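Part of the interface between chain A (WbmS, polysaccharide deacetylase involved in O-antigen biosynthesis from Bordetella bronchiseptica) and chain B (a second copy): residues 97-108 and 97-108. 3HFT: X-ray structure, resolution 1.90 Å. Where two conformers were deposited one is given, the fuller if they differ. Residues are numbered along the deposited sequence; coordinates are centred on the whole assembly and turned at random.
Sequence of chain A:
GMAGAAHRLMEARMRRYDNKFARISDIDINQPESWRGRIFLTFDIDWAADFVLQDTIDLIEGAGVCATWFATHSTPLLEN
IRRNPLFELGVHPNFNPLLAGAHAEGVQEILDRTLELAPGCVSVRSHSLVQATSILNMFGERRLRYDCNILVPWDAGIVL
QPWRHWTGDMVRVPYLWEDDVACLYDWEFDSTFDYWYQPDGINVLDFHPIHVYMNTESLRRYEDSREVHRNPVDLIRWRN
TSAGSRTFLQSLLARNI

Chain A (97-108) PLLAGAHAEGVQ
Chain B (97-108) PLLAGAHAEGVQ

The two stretches are identical and related by an exact two-fold axis, so each contact has a symmetry mate, except those that lie on the axis and are their own, such as A:Leu99 CD2 to B:Leu99 CD2. They run antiparallel: the CA atoms of A:His103 and B:His103 lie 5.6 Å apart, and those of A:Gly101 and B:Gly106 approach to 3.7 Å, as do A:Gly106 and B:Gly101. At the centre a single antiparallel bridge joins the histidine backbones, both extended (phi/psi -154/155). A:His103 N donates to B:His103 O at 2.9 Å, and B:His103 N returns the bond to A:His103 O at 2.9 Å.

Leu99 covers the most surface, about 76 Å² on each copy, and works through both backbone and side chain. It sits near the end of a weakly bonded helix (phi/psi -90/-26), where its carbonyl is free to reach across the contact: A:Leu99 O accepts from B:Val107 N at 3.0 Å, nearly straight at 167°. Val107 begins the opposing helix (-58/-45), so its amide has no acceptor one turn earlier in its own helix, and the partner supplies one. A water donates to A:Leu99 O at 2.8 Å and accepts from B:Gln108 N at 3.2 Å, serving the next amide in the same way.

The Leu99 side chain, chi1 m and chi2 t, leaves its backbone sideways. A:Leu99 CB packs against B:Val107 CG2 at 3.8 Å, with the valine at chi1 161° (t), while A:Leu99 CD2 meets B:Leu99 CD2 at 4.4 Å. Leu98, also m and t and covering a little over 40 Å² on average, points toward the partner and completes this buried apolar cluster: A:Leu98 CD1 lies 4.2 Å from B:Leu99 CD2, and A:Leu98 CB rests 3.7 Å from B:Leu98 O.

Gly106 permits the close backbone approach. At the N-cap position (-118/-166), it brings B:Gly106 CA within 3.3 Å of A:Leu99 O; a CB there would point toward the partner and clash with that oxygen and with A:Gly101 N. Gly101 is required by its own backbone instead: it leaves the helix at 160/-163, where a CB would jam against the preceding carbonyl.

Ala102 (-55/145) covers about as much as Leu98, and its methyl, directed sideways, lies close to a partner carbonyl: A:Ala102 CB is 3.2 Å from B:Ala104 O, and A:Ala102 CA makes a CA-H...O contact with B:His103 O at 3.1 Å. The His103 side chain (chi1 -162°, chi2 -84°) ends away from the partner and braces its own loop, ND1 of A:His103 accepting from A:Glu105 N at 3.0 Å.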

# COMPACT_ATOMS: atom_id res chain seq x y z
N PRO A 97 0.83 -14.86 10.42
CA PRO A 97 1.76 -15.81 11.06
C PRO A 97 3.17 -15.82 10.46
O PRO A 97 4.13 -16.19 11.12
CB PRO A 97 1.08 -17.16 10.85
CG PRO A 97 -0.40 -16.80 10.72
CD PRO A 97 -0.41 -15.52 9.97
N LEU A 98 3.29 -15.40 9.20
CA LEU A 98 4.59 -15.36 8.57
C LEU A 98 5.44 -14.24 9.16
O LEU A 98 6.67 -14.33 9.22
CB LEU A 98 4.44 -15.17 7.06
CG LEU A 98 3.58 -16.20 6.32
CD1 LEU A 98 3.53 -15.82 4.85
CD2 LEU A 98 4.10 -17.61 6.50
N LEU A 99 4.77 -13.19 9.60
CA LEU A 99 5.44 -12.00 10.12
C LEU A 99 5.66 -12.11 11.63
O LEU A 99 6.60 -11.51 12.18
CB LEU A 99 4.57 -10.78 9.86
CG LEU A 99 4.09 -10.60 8.42
CD1 LEU A 99 3.25 -9.31 8.35
CD2 LEU A 99 5.26 -10.57 7.48
N ALA A 100 4.81 -12.91 12.27
CA ALA A 100 4.78 -13.04 13.73
C ALA A 100 6.00 -13.68 14.37
O ALA A 100 6.29 -13.42 15.53
CB ALA A 100 3.52 -13.81 14.16
N GLY A 101 6.70 -14.53 13.64
CA GLY A 101 7.85 -15.22 14.16
C GLY A 101 8.09 -16.43 13.30
O GLY A 101 7.54 -16.54 12.21
N ALA A 102 8.88 -17.38 13.80
CA ALA A 102 9.22 -18.55 13.00
C ALA A 102 7.97 -19.25 12.49
O ALA A 102 6.95 -19.27 13.18
CB ALA A 102 10.10 -19.52 13.82
N HIS A 103 8.03 -19.79 11.28
CA HIS A 103 6.88 -20.45 10.66
C HIS A 103 7.38 -21.48 9.65
O HIS A 103 8.48 -21.34 9.12
CB HIS A 103 5.99 -19.41 9.95
CG HIS A 103 4.60 -19.88 9.67
ND1 HIS A 103 4.27 -20.63 8.56
CD2 HIS A 103 3.44 -19.68 10.33
CE1 HIS A 103 2.98 -20.88 8.56
NE2 HIS A 103 2.45 -20.31 9.62
N ALA A 104 6.56 -22.49 9.39
CA ALA A 104 6.92 -23.60 8.49
C ALA A 104 6.58 -23.39 7.01
O ALA A 104 7.04 -24.14 6.15
CB ALA A 104 6.24 -24.89 8.98
N GLU A 105 5.80 -22.36 6.72
CA GLU A 105 5.29 -22.12 5.38
C GLU A 105 5.56 -20.72 4.92
O GLU A 105 5.98 -19.89 5.71
CB GLU A 105 3.78 -22.24 5.38
CG GLU A 105 3.27 -23.56 5.76
CD GLU A 105 1.78 -23.61 5.64
OE1 GLU A 105 1.14 -22.59 5.93
OE2 GLU A 105 1.28 -24.67 5.23
N GLY A 106 5.28 -20.46 3.65
CA GLY A 106 5.31 -19.11 3.10
C GLY A 106 3.93 -18.69 2.59
O GLY A 106 2.91 -19.32 2.90
N VAL A 107 3.93 -17.62 1.82
CA VAL A 107 2.72 -17.08 1.25
C VAL A 107 1.96 -18.11 0.40
O VAL A 107 0.75 -18.24 0.53
CB VAL A 107 3.03 -15.78 0.43
CG1 VAL A 107 1.90 -15.46 -0.54
CG2 VAL A 107 3.30 -14.59 1.39
N GLN A 108 2.67 -18.84 -0.45
CA GLN A 108 2.04 -19.73 -1.41
C GLN A 108 1.07 -20.74 -0.80
O GLN A 108 -0.05 -20.89 -1.27
CB GLN A 108 3.10 -20.47 -2.23
CG GLN A 108 2.51 -21.44 -3.25
N PRO B 97 12.33 -13.01 2.95
CA PRO B 97 12.50 -14.40 3.43
C PRO B 97 11.35 -14.92 4.30
O PRO B 97 11.12 -16.12 4.39
CB PRO B 97 13.79 -14.32 4.26
CG PRO B 97 14.54 -13.14 3.65
CD PRO B 97 13.48 -12.15 3.31
N LEU B 98 10.59 -14.01 4.91
CA LEU B 98 9.47 -14.42 5.73
C LEU B 98 8.34 -14.94 4.84
O LEU B 98 7.56 -15.82 5.25
CB LEU B 98 8.98 -13.25 6.58
CG LEU B 98 10.02 -12.59 7.49
CD1 LEU B 98 9.35 -11.44 8.24
CD2 LEU B 98 10.63 -13.58 8.47
N LEU B 99 8.26 -14.40 3.64
CA LEU B 99 7.19 -14.73 2.71
C LEU B 99 7.57 -15.92 1.82
O LEU B 99 6.71 -16.67 1.34
CB LEU B 99 6.91 -13.54 1.81
CG LEU B 99 6.68 -12.20 2.52
CD1 LEU B 99 6.40 -11.12 1.45
CD2 LEU B 99 5.56 -12.34 3.51
N ALA B 100 8.88 -16.09 1.64
CA ALA B 100 9.44 -17.08 0.73
C ALA B 100 9.21 -18.54 1.09
O ALA B 100 9.21 -19.39 0.21
CB ALA B 100 10.95 -16.83 0.55
N GLY B 101 9.05 -18.82 2.37
CA GLY B 101 8.86 -20.18 2.83
C GLY B 101 9.22 -20.23 4.29
O GLY B 101 9.32 -19.19 4.93
N ALA B 102 9.44 -21.42 4.83
CA ALA B 102 9.71 -21.56 6.25
C ALA B 102 10.88 -20.67 6.66
O ALA B 102 11.82 -20.47 5.90
CB ALA B 102 9.99 -23.03 6.61
N HIS B 103 10.81 -20.11 7.87
CA HIS B 103 11.84 -19.20 8.37
C HIS B 103 11.85 -19.25 9.89
O HIS B 103 10.83 -19.56 10.51
CB HIS B 103 11.57 -17.77 7.89
CG HIS B 103 12.75 -16.85 7.96
ND1 HIS B 103 13.11 -16.19 9.11
CD2 HIS B 103 13.63 -16.46 7.01
CE1 HIS B 103 14.17 -15.44 8.87
NE2 HIS B 103 14.51 -15.59 7.60
N ALA B 104 13.00 -18.93 10.49
CA ALA B 104 13.18 -18.98 11.95
C ALA B 104 12.82 -17.71 12.71
O ALA B 104 12.73 -17.72 13.93
CB ALA B 104 14.65 -19.35 12.25
N GLU B 105 12.61 -16.62 11.98
CA GLU B 105 12.39 -15.31 12.59
C GLU B 105 11.15 -14.66 12.05
O GLU B 105 10.57 -15.14 11.10
CB GLU B 105 13.51 -14.37 12.19
CG GLU B 105 14.84 -14.79 12.65
CD GLU B 105 15.87 -13.76 12.30
OE1 GLU B 105 15.74 -13.15 11.23
OE2 GLU B 105 16.78 -13.57 13.12
N GLY B 106 10.78 -13.54 12.67
CA GLY B 106 9.70 -12.68 12.16
C GLY B 106 10.23 -11.30 11.80
O GLY B 106 11.45 -11.07 11.69
N VAL B 107 9.30 -10.38 11.62
CA VAL B 107 9.61 -9.02 11.27
C VAL B 107 10.54 -8.35 12.30
O VAL B 107 11.50 -7.70 11.92
CB VAL B 107 8.29 -8.19 11.08
CG1 VAL B 107 8.56 -6.70 11.17
CG2 VAL B 107 7.63 -8.55 9.72
N GLN B 108 10.25 -8.53 13.58
CA GLN B 108 10.97 -7.82 14.63
C GLN B 108 12.48 -7.97 14.57
O GLN B 108 13.22 -6.99 14.65
CB GLN B 108 10.45 -8.24 16.01
CG GLN B 108 11.18 -7.55 17.16
O HOH W 1 7.76 -10.29 14.43
O HOH W 2 5.81 -18.44 -0.64